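Local coordinates for protein LRA-12 (Uncultured bacterium, PDB 5AEB) that hydrolyses beta-lactam antibiotics, carbapenems among them, as a class B3 metallo-beta-lactamase that carries two zinc ions in its active site, at residues Ala27-Tyr32 / Tyr41-Lys46; Asn49-Thr54 / Thr75-Leu80; Asp88-Met93 / Ser129-Ile134; Arg138-Lys143 / Leu153-His158; Ala184-Ile189 / Trp223-Ala228. All blocks are in the same frame, centred on the assembly; numbering follows the deposited sequence.

Interaction 1 of 5, residues Ala27-Tyr32 / Tyr41-Lys46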
# COMPACT_ATOMS: atom_id res chain seq x y z
N ALA A 27 -0.51 -2.32 15.74
CA ALA A 27 0.14 -3.48 16.38
C ALA A 27 1.65 -3.28 16.44
O ALA A 27 2.26 -2.93 15.44
CB ALA A 27 -0.20 -4.76 15.62
N GLY A 28 2.26 -3.47 17.60
CA GLY A 28 3.71 -3.34 17.73
C GLY A 28 4.17 -1.97 17.25
O GLY A 28 3.63 -0.95 17.67
N ASN A 29 5.14 -1.95 16.35
CA ASN A 29 5.63 -0.71 15.78
C ASN A 29 4.92 -0.27 14.47
O ASN A 29 5.39 0.62 13.79
CB ASN A 29 7.17 -0.75 15.66
CG ASN A 29 7.67 -1.71 14.58
OD1 ASN A 29 6.95 -2.61 14.14
ND2 ASN A 29 8.92 -1.52 14.13
N LEU A 30 3.78 -0.88 14.15
CA LEU A 30 2.98 -0.47 12.98
C LEU A 30 1.87 0.54 13.34
O LEU A 30 1.05 0.27 14.22
CB LEU A 30 2.36 -1.69 12.28
CG LEU A 30 1.37 -1.41 11.13
CD1 LEU A 30 2.06 -0.67 9.98
CD2 LEU A 30 0.75 -2.72 10.65
N TYR A 31 1.85 1.67 12.64
CA TYR A 31 0.86 2.71 12.88
C TYR A 31 0.18 3.05 11.57
O TYR A 31 0.77 2.93 10.47
CB TYR A 31 1.53 3.99 13.46
CG TYR A 31 2.24 3.80 14.80
CD1 TYR A 31 3.48 3.18 14.85
CD2 TYR A 31 1.69 4.28 16.00
CE1 TYR A 31 4.13 2.99 16.04
CE2 TYR A 31 2.35 4.12 17.21
CZ TYR A 31 3.57 3.47 17.22
OH TYR A 31 4.28 3.28 18.37
N TYR A 32 -1.07 3.45 11.68
CA TYR A 32 -1.87 3.98 10.58
C TYR A 32 -1.76 5.50 10.56
O TYR A 32 -2.14 6.16 11.56
CB TYR A 32 -3.34 3.62 10.74
CG TYR A 32 -4.19 3.93 9.53
CD1 TYR A 32 -4.80 5.18 9.38
CD2 TYR A 32 -4.37 2.99 8.52
CE1 TYR A 32 -5.56 5.49 8.27
CE2 TYR A 32 -5.14 3.27 7.39
CZ TYR A 32 -5.73 4.53 7.27
OH TYR A 32 -6.51 4.81 6.15
N TYR A 41 1.02 3.81 6.21
CA TYR A 41 1.51 3.17 7.41
C TYR A 41 2.87 3.69 7.76
O TYR A 41 3.67 4.05 6.87
CB TYR A 41 1.53 1.65 7.22
CG TYR A 41 0.18 1.09 6.84
CD1 TYR A 41 -0.80 0.86 7.80
CD2 TYR A 41 -0.11 0.80 5.51
CE1 TYR A 41 -2.05 0.35 7.45
CE2 TYR A 41 -1.36 0.32 5.14
CZ TYR A 41 -2.32 0.08 6.12
OH TYR A 41 -3.55 -0.41 5.74
N LEU A 42 3.12 3.76 9.05
CA LEU A 42 4.40 4.09 9.62
C LEU A 42 4.88 2.90 10.44
O LEU A 42 4.15 2.35 11.27
CB LEU A 42 4.32 5.37 10.49
CG LEU A 42 5.64 5.91 11.06
CD1 LEU A 42 6.46 6.57 9.96
CD2 LEU A 42 5.41 6.91 12.16
N ILE A 43 6.11 2.49 10.18
CA ILE A 43 6.78 1.42 10.90
C ILE A 43 7.99 2.09 11.52
O ILE A 43 8.86 2.62 10.81
CB ILE A 43 7.19 0.24 9.97
CG1 ILE A 43 5.96 -0.36 9.27
CG2 ILE A 43 7.92 -0.85 10.75
CD1 ILE A 43 6.31 -1.07 8.00
N THR A 44 8.03 2.08 12.85
CA THR A 44 9.03 2.81 13.62
C THR A 44 10.05 1.82 14.18
O THR A 44 9.67 0.80 14.77
CB THR A 44 8.36 3.56 14.80
OG1 THR A 44 7.69 2.61 15.65
CG2 THR A 44 7.32 4.54 14.29
N THR A 45 11.34 2.10 13.97
CA THR A 45 12.42 1.22 14.46
C THR A 45 13.43 2.05 15.19
O THR A 45 13.37 3.29 15.14
CB THR A 45 13.18 0.52 13.30
OG1 THR A 45 14.19 1.40 12.78
CG2 THR A 45 12.23 0.09 12.17
N LYS A 46 14.39 1.38 15.82
CA LYS A 46 15.55 2.03 16.44
C LYS A 46 16.44 2.82 15.46
O LYS A 46 17.16 3.71 15.88
CB LYS A 46 16.40 1.04 17.27
CG LYS A 46 17.25 0.08 16.44
CD LYS A 46 18.43 -0.47 17.24
CE LYS A 46 18.85 -1.83 16.71
NZ LYS A 46 19.40 -1.79 15.31
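Asn-29 places CG between its own N and carbonyl carbon (chi1 70°), which swings its amide across to Thr-44; Tyr-32 keeps CG anti to the backbone N while Tyr-41 keeps it beside the N, and the two rings thereby lean together. ND2 of Asn-29 lies doubtfully close to Thr-44 O and also bonds to Thr-151 OG1. Along the backbones, Thr-44 N bonds to Asn-29 O at 3.2 Å. Tyr-31 and Leu-42 form a hydrogen-bonded pair, with Tyr-31 N to Leu-42 O at 2.8 Å and Leu-42 N to Tyr-31 O at 2.9 Å. Non-hydrogen-bonded pairs flank it, Leu-30 with Ile-43 and Tyr-32 with Tyr-41. On the face that these four share, the edge of the Tyr-32 ring is turned toward the face of Tyr-41 in an offset edge-to-face pair (planes 84° apart, centroids 5.7 Å). Leu-30 CD1 fits against Tyr-41 CB at 3.6 Å. On the other face, Tyr-31 presents the edge at CE1 to Thr-44 OG1, 3.6 Å away. The phenol of Tyr-41 is anchored on Ala-225 O. Strand axes 4.6 Å apart, running at 153°, identify an antiparallel beta hairpin within the sheet that carries the N-terminal strands.

Interaction 2 of 5, residues Asn49-Thr54 / Thr75-Leu80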
# COMPACT_ATOMS: atom_id res chain seq x y z
N ASN A 49 12.37 5.41 10.58
CA ASN A 49 11.05 4.92 10.21
C ASN A 49 10.84 4.62 8.72
O ASN A 49 11.55 5.13 7.88
CB ASN A 49 9.95 5.88 10.70
CG ASN A 49 10.17 6.35 12.12
OD1 ASN A 49 10.57 5.56 12.98
ND2 ASN A 49 9.93 7.64 12.39
N ILE A 50 9.85 3.79 8.46
CA ILE A 50 9.41 3.45 7.14
C ILE A 50 8.00 3.98 6.98
O ILE A 50 7.15 3.80 7.88
CB ILE A 50 9.39 1.93 6.96
CG1 ILE A 50 10.72 1.33 7.49
CG2 ILE A 50 9.10 1.56 5.50
CD1 ILE A 50 10.94 -0.12 7.12
N ILE A 51 7.74 4.63 5.84
CA ILE A 51 6.40 5.05 5.45
C ILE A 51 5.99 4.19 4.27
O ILE A 51 6.78 4.05 3.33
CB ILE A 51 6.31 6.54 5.05
CG1 ILE A 51 6.69 7.44 6.23
CG2 ILE A 51 4.91 6.88 4.51
CD1 ILE A 51 6.96 8.91 5.87
N VAL A 52 4.79 3.60 4.33
CA VAL A 52 4.25 2.79 3.22
C VAL A 52 3.05 3.55 2.67
O VAL A 52 2.09 3.82 3.43
CB VAL A 52 3.80 1.38 3.68
CG1 VAL A 52 3.27 0.57 2.50
CG2 VAL A 52 4.92 0.63 4.41
N ASN A 53 3.12 3.95 1.40
CA ASN A 53 2.09 4.75 0.72
C ASN A 53 1.96 6.19 1.14
O ASN A 53 2.30 6.55 2.26
CB ASN A 53 0.70 4.08 0.78
CG ASN A 53 0.68 2.71 0.12
OD1 ASN A 53 1.51 2.40 -0.78
ND2 ASN A 53 -0.24 1.87 0.55
N THR A 54 1.44 7.01 0.24
CA THR A 54 0.85 8.31 0.61
C THR A 54 -0.63 8.30 0.16
O THR A 54 -1.17 7.26 -0.22
CB THR A 54 1.58 9.50 -0.07
OG1 THR A 54 1.27 9.51 -1.47
CG2 THR A 54 3.06 9.38 0.10
N THR A 75 11.91 13.66 10.25
CA THR A 75 13.34 13.53 9.90
C THR A 75 13.92 12.19 10.26
O THR A 75 15.07 11.92 9.92
CB THR A 75 14.28 14.58 10.58
OG1 THR A 75 14.07 14.60 12.00
CG2 THR A 75 14.12 15.96 9.98
N ASP A 76 13.17 11.36 10.99
CA ASP A 76 13.62 9.98 11.21
C ASP A 76 13.24 9.03 10.06
O ASP A 76 13.57 7.86 10.13
CB ASP A 76 13.12 9.42 12.56
CG ASP A 76 13.88 10.02 13.78
OD1 ASP A 76 15.12 10.05 13.78
OD2 ASP A 76 13.22 10.47 14.75
N THR A 77 12.54 9.52 9.03
CA THR A 77 12.10 8.71 7.90
C THR A 77 13.29 8.25 7.08
O THR A 77 14.05 9.07 6.60
CB THR A 77 11.08 9.45 7.00
OG1 THR A 77 9.96 9.83 7.79
CG2 THR A 77 10.58 8.55 5.88
N LYS A 78 13.47 6.93 6.96
CA LYS A 78 14.64 6.41 6.24
C LYS A 78 14.27 5.72 4.94
O LYS A 78 15.05 5.73 3.99
CB LYS A 78 15.41 5.41 7.09
CG LYS A 78 16.14 5.94 8.31
CD LYS A 78 16.97 7.20 8.09
CE LYS A 78 17.73 7.52 9.39
NZ LYS A 78 17.58 8.95 9.87
N ILE A 79 13.08 5.13 4.92
CA ILE A 79 12.62 4.28 3.82
C ILE A 79 11.16 4.62 3.47
O ILE A 79 10.33 4.86 4.36
CB ILE A 79 12.79 2.77 4.11
CG1 ILE A 79 14.27 2.46 4.41
CG2 ILE A 79 12.26 1.94 2.93
CD1 ILE A 79 14.57 0.99 4.70
N LEU A 80 10.91 4.71 2.17
CA LEU A 80 9.59 4.88 1.57
C LEU A 80 9.27 3.65 0.72
O LEU A 80 10.08 3.24 -0.13
CB LEU A 80 9.57 6.14 0.68
CG LEU A 80 10.00 7.46 1.36
CD1 LEU A 80 10.13 8.58 0.34
CD2 LEU A 80 9.04 7.83 2.49
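Asn-49 and Ile-51 carry the backbone hydrogen bonds of this parallel strand pair, both as donors and, through Asn-49 O, as acceptor. Asn-49 N gives a bond to Asp-76 O at 2.8 Å. Asn-49 O takes the straight bond of Lys-78 N, at 2.8 Å with 173° at the hydrogen. The beta bulge shows in the register: Asn-49 pairs with Thr-77, but Ile-50 already pairs with Ile-79, and a weak second bond from Ile-79 N to Asn-49 O accompanies the shift. Past the bulge, Ile-51 N reaches Ile-79 O at 3.0 Å. A CA-H...O contact adds to this, with Ile-50 CA 3.3 Å from Ile-79 O.

The apolar contacts divide between the two faces. Ile-50 and Ile-79 run next to each other in the same direction, CG2 to CG2 at 4.1 Å. On the opposite face Ile-51 lies across Thr-77, CD1 resting 3.6 Å from Thr-77 CG2, while Leu-80 CD2 packs on Ile-51 CB at 4.0 Å. Helix 60-69 makes the beta-alpha-beta crossover between these strands; strand 41-45 flanks strand 48-52, helix 93-100 covers Thr-77 and Leu-80, and strand 145-148 meets Ile-50 and Ile-79.

Interaction 3 of 5, residues Asp88-Met93 / Ser129-Ile134. With ZN (zinc ion), chain C.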
# COMPACT_ATOMS: atom_id res chain seq x y z
N ASP A 88 -3.58 7.43 -6.20
CA ASP A 88 -4.21 7.40 -4.87
C ASP A 88 -3.27 6.84 -3.75
O ASP A 88 -3.58 6.98 -2.57
CB ASP A 88 -5.63 6.71 -4.86
CG ASP A 88 -5.62 5.28 -5.41
OD1 ASP A 88 -4.89 5.02 -6.42
OD2 ASP A 88 -6.36 4.41 -4.83
N HIS A 89 -2.13 6.27 -4.14
CA HIS A 89 -1.14 5.78 -3.18
C HIS A 89 0.24 6.34 -3.34
O HIS A 89 1.13 6.03 -2.53
CB HIS A 89 -1.10 4.26 -3.19
CG HIS A 89 -2.48 3.64 -3.19
ND1 HIS A 89 -3.20 3.51 -2.08
CD2 HIS A 89 -3.27 3.18 -4.24
CE1 HIS A 89 -4.40 2.96 -2.39
NE2 HIS A 89 -4.44 2.77 -3.72
N LEU A 90 0.43 7.17 -4.39
CA LEU A 90 1.74 7.81 -4.66
C LEU A 90 1.63 9.31 -4.89
O LEU A 90 2.64 9.97 -5.19
CB LEU A 90 2.38 7.19 -5.91
CG LEU A 90 3.00 5.80 -5.85
CD1 LEU A 90 3.67 5.50 -7.18
CD2 LEU A 90 4.03 5.73 -4.75
N GLY A 91 0.42 9.84 -4.76
CA GLY A 91 0.17 11.27 -4.96
C GLY A 91 1.17 12.20 -4.29
O GLY A 91 1.66 13.15 -4.93
N ALA A 92 1.52 11.92 -3.03
CA ALA A 92 2.43 12.80 -2.27
C ALA A 92 3.83 12.22 -2.05
O ALA A 92 4.61 12.74 -1.24
CB ALA A 92 1.82 13.22 -0.93
N MET A 93 4.13 11.13 -2.75
CA MET A 93 5.41 10.44 -2.57
C MET A 93 6.65 11.24 -3.00
O MET A 93 7.64 11.29 -2.27
CB MET A 93 5.40 9.07 -3.25
CG MET A 93 6.60 8.20 -2.90
SD MET A 93 6.61 7.89 -1.12
CE MET A 93 5.46 6.49 -0.98
N SER A 129 1.07 12.54 -17.14
CA SER A 129 1.31 12.17 -15.73
C SER A 129 0.12 12.41 -14.82
O SER A 129 -0.45 13.49 -14.82
CB SER A 129 2.53 12.90 -15.16
OG SER A 129 3.73 12.32 -15.63
N MET A 130 -0.24 11.39 -14.03
CA MET A 130 -1.32 11.50 -13.05
C MET A 130 -0.86 11.81 -11.62
O MET A 130 -1.65 12.22 -10.78
CB MET A 130 -2.19 10.25 -13.09
CG MET A 130 -2.79 9.98 -14.46
SD MET A 130 -3.10 8.22 -14.69
CE MET A 130 -4.40 8.03 -13.48
N PHE A 131 0.42 11.61 -11.36
CA PHE A 131 1.04 12.01 -10.08
C PHE A 131 2.49 12.42 -10.37
O PHE A 131 3.02 12.08 -11.44
CB PHE A 131 1.00 10.86 -9.04
CG PHE A 131 1.64 9.58 -9.53
CD1 PHE A 131 2.99 9.34 -9.31
CD2 PHE A 131 0.89 8.62 -10.19
CE1 PHE A 131 3.59 8.16 -9.77
CE2 PHE A 131 1.46 7.44 -10.65
CZ PHE A 131 2.82 7.20 -10.43
N GLU A 132 3.12 13.14 -9.43
CA GLU A 132 4.53 13.57 -9.62
C GLU A 132 5.45 12.35 -9.74
O GLU A 132 5.47 11.51 -8.84
CB GLU A 132 5.00 14.50 -8.49
CG GLU A 132 6.42 15.09 -8.65
CD GLU A 132 6.53 16.08 -9.81
OE1 GLU A 132 5.56 16.81 -10.12
OE2 GLU A 132 7.62 16.11 -10.45
N PRO A 133 6.18 12.24 -10.87
CA PRO A 133 7.15 11.15 -11.04
C PRO A 133 8.09 11.00 -9.83
O PRO A 133 8.46 11.98 -9.21
CB PRO A 133 7.97 11.60 -12.25
CG PRO A 133 6.99 12.40 -13.05
CD PRO A 133 6.11 13.11 -12.06
N ILE A 134 8.45 9.77 -9.51
CA ILE A 134 9.47 9.49 -8.52
C ILE A 134 10.39 8.40 -9.09
O ILE A 134 9.94 7.48 -9.79
CB ILE A 134 8.95 8.97 -7.15
CG1 ILE A 134 7.53 9.41 -6.83
CG2 ILE A 134 9.87 9.50 -6.07
CD1 ILE A 134 6.48 8.44 -7.35
ZN ZN C . -6.14 2.48 -4.58
O HOH W 1 -5.71 2.25 -6.45
O HOH W 2 4.48 11.81 -6.31
O HOH W 3 1.28 13.86 -7.44
O HOH W 4 -6.59 0.70 -5.02
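Leu-90 sits over one face of the Phe-131 ring, its CB 4.2 Å from the ring centroid and 18° off the normal, a geometry that meets the definition of a CH-pi contact. Its CD1 reaches further round to the ring carbon Phe-131 CE1 at 3.7 Å. That same methyl is touched by Ile-134 CD1, so one branch of Leu-90 is shared by two residues of the partner segment. Phe-131 is presented face-on because CG lies between the backbone N and the carbonyl carbon (chi1 56°), while its CB packs on Gly-91 CA at 4.2 Å. Met-93 contributes CB against Ile-134 CG1, again at 4.2 Å.

Outside this apolar layer, water links the backbones. One molecule donates to Gly-91 O at 2.6 Å and accepts from Glu-132 N at 2.8 Å; another lies between Leu-90 O and Glu-132 O.

Immediately before Leu-90 come two of the three protein ligands of one zinc ion, Asp-88 through OD2 at 2.0 Å and His-89 through NE2; His-227 is the third. The packing thus sets loop 129-134 against the HxHxDH motif of metallo-beta-lactamases, here with Gln-84 in first position. Thr-54, just after strand 48-52, bonds to Ala-92 N and to the His-89 backbone; helix 93-100 begins next to Ala-92 and offers Ala-94 and Lys-97 to Ile-134, and Tyr-87 of helix 87-90 touches Phe-131.

Interaction 4 of 5, residues Arg138-Lys143 / Leu153-His158. With CO (cobalt (II) ion), chain G.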
# COMPACT_ATOMS: atom_id res chain seq x y z
N ARG A 138 15.90 1.85 -4.85
CA ARG A 138 16.12 0.39 -4.96
C ARG A 138 14.98 -0.27 -5.73
O ARG A 138 13.81 -0.01 -5.47
CB ARG A 138 16.34 -0.32 -3.60
CG ARG A 138 17.40 -1.40 -3.74
CD ARG A 138 17.10 -2.79 -3.17
NE ARG A 138 16.96 -2.81 -1.72
CZ ARG A 138 16.66 -3.89 -1.00
NH1 ARG A 138 16.51 -5.08 -1.56
NH2 ARG A 138 16.54 -3.78 0.31
N LEU A 139 15.35 -1.11 -6.69
CA LEU A 139 14.37 -1.93 -7.39
C LEU A 139 14.33 -3.26 -6.67
O LEU A 139 15.34 -3.95 -6.58
CB LEU A 139 14.75 -2.12 -8.86
CG LEU A 139 15.03 -0.82 -9.65
CD1 LEU A 139 15.42 -1.13 -11.09
CD2 LEU A 139 13.80 0.08 -9.61
N LEU A 140 13.16 -3.58 -6.12
CA LEU A 140 12.90 -4.80 -5.40
C LEU A 140 12.29 -5.87 -6.29
O LEU A 140 11.45 -5.55 -7.15
CB LEU A 140 11.87 -4.51 -4.32
CG LEU A 140 12.26 -3.45 -3.27
CD1 LEU A 140 11.08 -3.07 -2.39
CD2 LEU A 140 13.43 -4.00 -2.46
N HIS A 141 12.69 -7.12 -6.04
CA HIS A 141 12.13 -8.30 -6.70
C HIS A 141 11.41 -9.11 -5.67
O HIS A 141 11.65 -8.94 -4.46
CB HIS A 141 13.25 -9.15 -7.34
CG HIS A 141 14.31 -8.33 -8.05
ND1 HIS A 141 15.47 -7.95 -7.44
CD2 HIS A 141 14.35 -7.78 -9.33
CE1 HIS A 141 16.21 -7.20 -8.30
NE2 HIS A 141 15.52 -7.10 -9.46
N ASP A 142 10.54 -9.99 -6.16
CA ASP A 142 9.84 -10.97 -5.33
C ASP A 142 10.71 -11.56 -4.23
O ASP A 142 11.75 -12.14 -4.51
CB ASP A 142 9.29 -12.14 -6.18
CG ASP A 142 8.24 -12.97 -5.42
OD1 ASP A 142 7.47 -12.44 -4.61
OD2 ASP A 142 8.18 -14.18 -5.62
N LYS A 143 10.26 -11.40 -2.99
CA LYS A 143 10.91 -11.97 -1.81
C LYS A 143 12.19 -11.25 -1.32
O LYS A 143 12.80 -11.71 -0.35
CB LYS A 143 11.09 -13.50 -1.96
CG LYS A 143 9.74 -14.23 -1.87
CD LYS A 143 9.76 -15.61 -2.52
CE LYS A 143 8.34 -16.21 -2.55
NZ LYS A 143 8.03 -16.72 -3.93
N LEU A 153 11.26 -6.45 6.51
CA LEU A 153 10.10 -6.63 5.64
C LEU A 153 10.44 -7.56 4.48
O LEU A 153 11.53 -7.50 3.93
CB LEU A 153 9.61 -5.30 5.09
CG LEU A 153 8.58 -4.56 5.97
CD1 LEU A 153 9.14 -4.23 7.33
CD2 LEU A 153 8.14 -3.28 5.29
N VAL A 154 9.51 -8.44 4.13
CA VAL A 154 9.62 -9.21 2.94
C VAL A 154 8.62 -8.64 1.92
O VAL A 154 7.39 -8.62 2.17
CB VAL A 154 9.31 -10.70 3.18
CG1 VAL A 154 9.45 -11.47 1.87
CG2 VAL A 154 10.28 -11.30 4.18
N MET A 155 9.14 -8.18 0.78
CA MET A 155 8.26 -7.79 -0.33
C MET A 155 7.73 -8.99 -1.10
O MET A 155 8.49 -9.84 -1.49
CB MET A 155 8.95 -6.87 -1.32
CG MET A 155 7.92 -6.11 -2.15
SD MET A 155 8.53 -5.71 -3.78
CE MET A 155 8.54 -7.35 -4.52
N LEU A 156 6.42 -9.06 -1.28
CA LEU A 156 5.81 -10.11 -2.11
C LEU A 156 5.26 -9.53 -3.41
O LEU A 156 4.40 -8.66 -3.39
CB LEU A 156 4.67 -10.80 -1.34
CG LEU A 156 5.12 -11.38 -0.00
CD1 LEU A 156 3.92 -11.75 0.86
CD2 LEU A 156 6.12 -12.52 -0.14
N HIS A 157 5.78 -10.00 -4.53
CA HIS A 157 5.32 -9.53 -5.83
C HIS A 157 3.93 -10.06 -6.03
O HIS A 157 3.71 -11.27 -6.03
CB HIS A 157 6.26 -10.05 -6.92
CG HIS A 157 6.03 -9.42 -8.28
ND1 HIS A 157 5.82 -10.16 -9.41
CD2 HIS A 157 6.03 -8.09 -8.68
CE1 HIS A 157 5.67 -9.33 -10.46
NE2 HIS A 157 5.80 -8.07 -10.01
N HIS A 158 2.97 -9.14 -6.12
CA HIS A 158 1.58 -9.53 -6.34
C HIS A 158 1.00 -8.76 -7.49
O HIS A 158 0.10 -7.94 -7.27
CB HIS A 158 0.72 -9.24 -5.10
CG HIS A 158 1.00 -10.14 -3.94
ND1 HIS A 158 1.43 -11.43 -4.08
CD2 HIS A 158 0.85 -9.92 -2.57
CE1 HIS A 158 1.60 -11.97 -2.84
NE2 HIS A 158 1.24 -11.04 -1.93
CO CO G . 15.73 -6.16 -11.23
O HOH W 5 4.75 -13.35 -4.75
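Asp-142 OD1 is gripped twice: His-157 N donates to it at 3.0 Å, and a water donates to it at 2.9 Å. The amide arrives on the anti side, 29° out of the carboxylate plane. The same water donates to His-157 O at 2.7 Å, so His-157 is tied to one carboxylate oxygen by its N-H directly and by its carbonyl through the water. Asp-142 reaches across with CG anti to its backbone N (chi1 -165°), which brings CG and CB against His-157 CB, the two side chains crossing nearly at right angles. The other oxygen, OD2, is held on its syn side by Lys-143 NZ at 3.1 Å in a salt bridge within the segment; this neighbouring positive charge would be expected to favour the ionised carboxylate.

One residue on, Lys-143 N bonds to Met-155 O at 2.8 Å. Met-155 reaches toward strand 138-140: SD lies 3.6 Å from Leu-140 CB, and a bend at chi3 brings CE within 3.5 Å of His-141 O. The side chain of His-141 sets off away from strand 151-157, and its NE2 binds the cobalt ion together with Glu-108. The contact spans the two sheets of the alpha-beta/beta-alpha sandwich: strand 138-140 ends the seven-stranded sheet beside strand 103-107, whose Met-105 meets Leu-140, while strand 151-157 lies in the five-stranded sheet against strand 166-173, and Tyr-210 of helix 204-216 touches Asp-142.

Interaction 5 of 5, residues Ala184-Ile189 / Trp223-Ala228. With ZN (zinc ion), chain C.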
# COMPACT_ATOMS: atom_id res chain seq x y z
N ALA A 184 -1.31 -5.89 2.67
CA ALA A 184 -1.65 -6.55 1.41
C ALA A 184 -2.11 -5.56 0.38
O ALA A 184 -2.88 -4.61 0.68
CB ALA A 184 -2.74 -7.61 1.61
N ASN A 185 -1.66 -5.78 -0.85
CA ASN A 185 -2.34 -5.12 -1.93
C ASN A 185 -3.39 -6.07 -2.53
O ASN A 185 -3.03 -7.01 -3.23
CB ASN A 185 -1.39 -4.61 -2.99
CG ASN A 185 -2.07 -3.58 -3.86
OD1 ASN A 185 -2.53 -3.90 -4.97
ND2 ASN A 185 -2.27 -2.38 -3.30
N MET A 186 -4.66 -5.83 -2.26
CA MET A 186 -5.75 -6.74 -2.74
C MET A 186 -5.81 -6.70 -4.29
O MET A 186 -5.72 -5.63 -4.89
CB MET A 186 -7.11 -6.37 -2.12
CG MET A 186 -7.09 -6.30 -0.58
SD MET A 186 -6.29 -7.74 0.15
CE MET A 186 -7.60 -8.96 0.04
N PRO A 187 -5.95 -7.88 -4.95
CA PRO A 187 -5.96 -7.94 -6.42
C PRO A 187 -7.31 -7.53 -7.01
O PRO A 187 -8.02 -8.34 -7.57
CB PRO A 187 -5.68 -9.42 -6.70
CG PRO A 187 -6.28 -10.12 -5.52
CD PRO A 187 -6.01 -9.23 -4.34
N THR A 188 -7.65 -6.26 -6.86
CA THR A 188 -8.83 -5.74 -7.47
C THR A 188 -8.50 -5.50 -8.94
O THR A 188 -7.32 -5.36 -9.31
CB THR A 188 -9.28 -4.46 -6.76
OG1 THR A 188 -8.21 -3.49 -6.80
CG2 THR A 188 -9.65 -4.76 -5.26
N ILE A 189 -9.53 -5.50 -9.77
CA ILE A 189 -9.39 -5.26 -11.20
C ILE A 189 -9.86 -3.85 -11.53
O ILE A 189 -10.97 -3.41 -11.14
CB ILE A 189 -10.17 -6.30 -12.03
CG1 ILE A 189 -9.61 -7.70 -11.76
CG2 ILE A 189 -10.18 -5.94 -13.52
CD1 ILE A 189 -10.49 -8.80 -12.28
N TRP A 223 -3.83 -8.60 8.83
CA TRP A 223 -3.71 -8.09 7.49
C TRP A 223 -4.30 -6.71 7.44
O TRP A 223 -5.32 -6.40 8.11
CB TRP A 223 -4.38 -8.99 6.46
CG TRP A 223 -5.89 -9.06 6.52
CD1 TRP A 223 -6.67 -9.71 7.47
CD2 TRP A 223 -6.86 -8.46 5.58
NE1 TRP A 223 -7.99 -9.55 7.20
CE2 TRP A 223 -8.18 -8.81 6.08
CE3 TRP A 223 -6.76 -7.69 4.42
CZ2 TRP A 223 -9.36 -8.41 5.44
CZ3 TRP A 223 -7.94 -7.30 3.77
CH2 TRP A 223 -9.21 -7.66 4.27
N VAL A 224 -3.64 -5.86 6.69
CA VAL A 224 -4.20 -4.56 6.37
C VAL A 224 -4.11 -4.40 4.86
O VAL A 224 -3.49 -5.23 4.18
CB VAL A 224 -3.46 -3.42 7.11
CG1 VAL A 224 -3.61 -3.56 8.62
CG2 VAL A 224 -2.00 -3.43 6.70
N ALA A 225 -4.70 -3.33 4.33
CA ALA A 225 -4.75 -3.19 2.87
C ALA A 225 -4.48 -1.75 2.43
O ALA A 225 -4.25 -0.88 3.27
CB ALA A 225 -6.08 -3.73 2.32
N SER A 226 -4.46 -1.52 1.12
CA SER A 226 -4.18 -0.21 0.58
C SER A 226 -5.33 0.80 0.80
O SER A 226 -5.09 2.00 0.87
CB SER A 226 -3.84 -0.33 -0.90
OG SER A 226 -2.52 -0.90 -1.05
N HIS A 227 -6.55 0.31 0.91
CA HIS A 227 -7.72 1.15 1.24
C HIS A 227 -8.31 0.69 2.55
O HIS A 227 -8.46 -0.52 2.75
CB HIS A 227 -8.77 1.10 0.13
CG HIS A 227 -8.37 1.84 -1.13
ND1 HIS A 227 -8.82 3.08 -1.43
CD2 HIS A 227 -7.54 1.47 -2.18
CE1 HIS A 227 -8.24 3.50 -2.59
NE2 HIS A 227 -7.48 2.50 -3.06
N ALA A 228 -8.71 1.63 3.42
CA ALA A 228 -9.27 1.25 4.71
C ALA A 228 -10.49 0.34 4.51
O ALA A 228 -10.64 -0.66 5.21
CB ALA A 228 -9.63 2.47 5.54
ZN ZN C . -6.14 2.48 -4.58
O HOH W 6 -5.32 -3.19 -1.63
O HOH W 4 -6.59 0.70 -5.02
O HOH W 1 -5.71 2.25 -6.45
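The chain just past strand 222-225 carries the zinc ligand His-227, and the strand meets the end of strand 178-184 and the loop after it. Ala-184 N donates to Val-224 O at 2.7 Å, almost straight at 169°. In return Ala-225 CA makes a CA-H...O contact with Ala-184 O at 3.2 Å. Met-186 folds back over the strand: its chain is bent at chi2 (-48°) and at the S-CE end, which lays CG against Ala-225 CB at 4.0 Å and sets SD 4.0 Å from Trp-223 CZ3. This is a Met-aromatic contact approached obliquely, the two side chains crossing at about a right angle. Trp-223 is fixed by NE1, which bonds to Asp-250 O. A water accepts from Met-186 N at 2.8 Å, with a weak second bond from Ser-226 N; the hydroxyl of Ser-226 is paired with Thr-83 OG1.

Beyond Ser-226, His-227 NE2 binds zinc at 2.0 Å, and its ND1 is hydrogen-bonded to Asp-37 OD2, which probably helps to orient the ring. Two waters complete the metal's shell alongside Asp-88 and His-89, the Asp-His-His site of a class B3 enzyme, built where strand ends of the alpha-beta/beta-alpha metallo-beta-lactamase fold meet.

Overall arrangement
The five contacts follow one another in series; none nests in or crosses another. Interaction 1 closes an eight-residue hairpin loop, and its second strand bonds directly to strand 48-52, where interaction 2 begins and spans a beta-alpha-beta crossover. Thr-54, at the end of that segment, hands over to interaction 3, which closes a 35-residue excursion. Interaction 4 follows almost at once in sequence and bridges the two sheets across a nine-residue link, touching interaction 1 through Ile-43 and Leu-153. Interaction 5 closes 33 residues in the second half. It meets interaction 3 at one zinc ion and interaction 1 through Tyr-41 and Ala-225, so chain-distant parts converge on the active site.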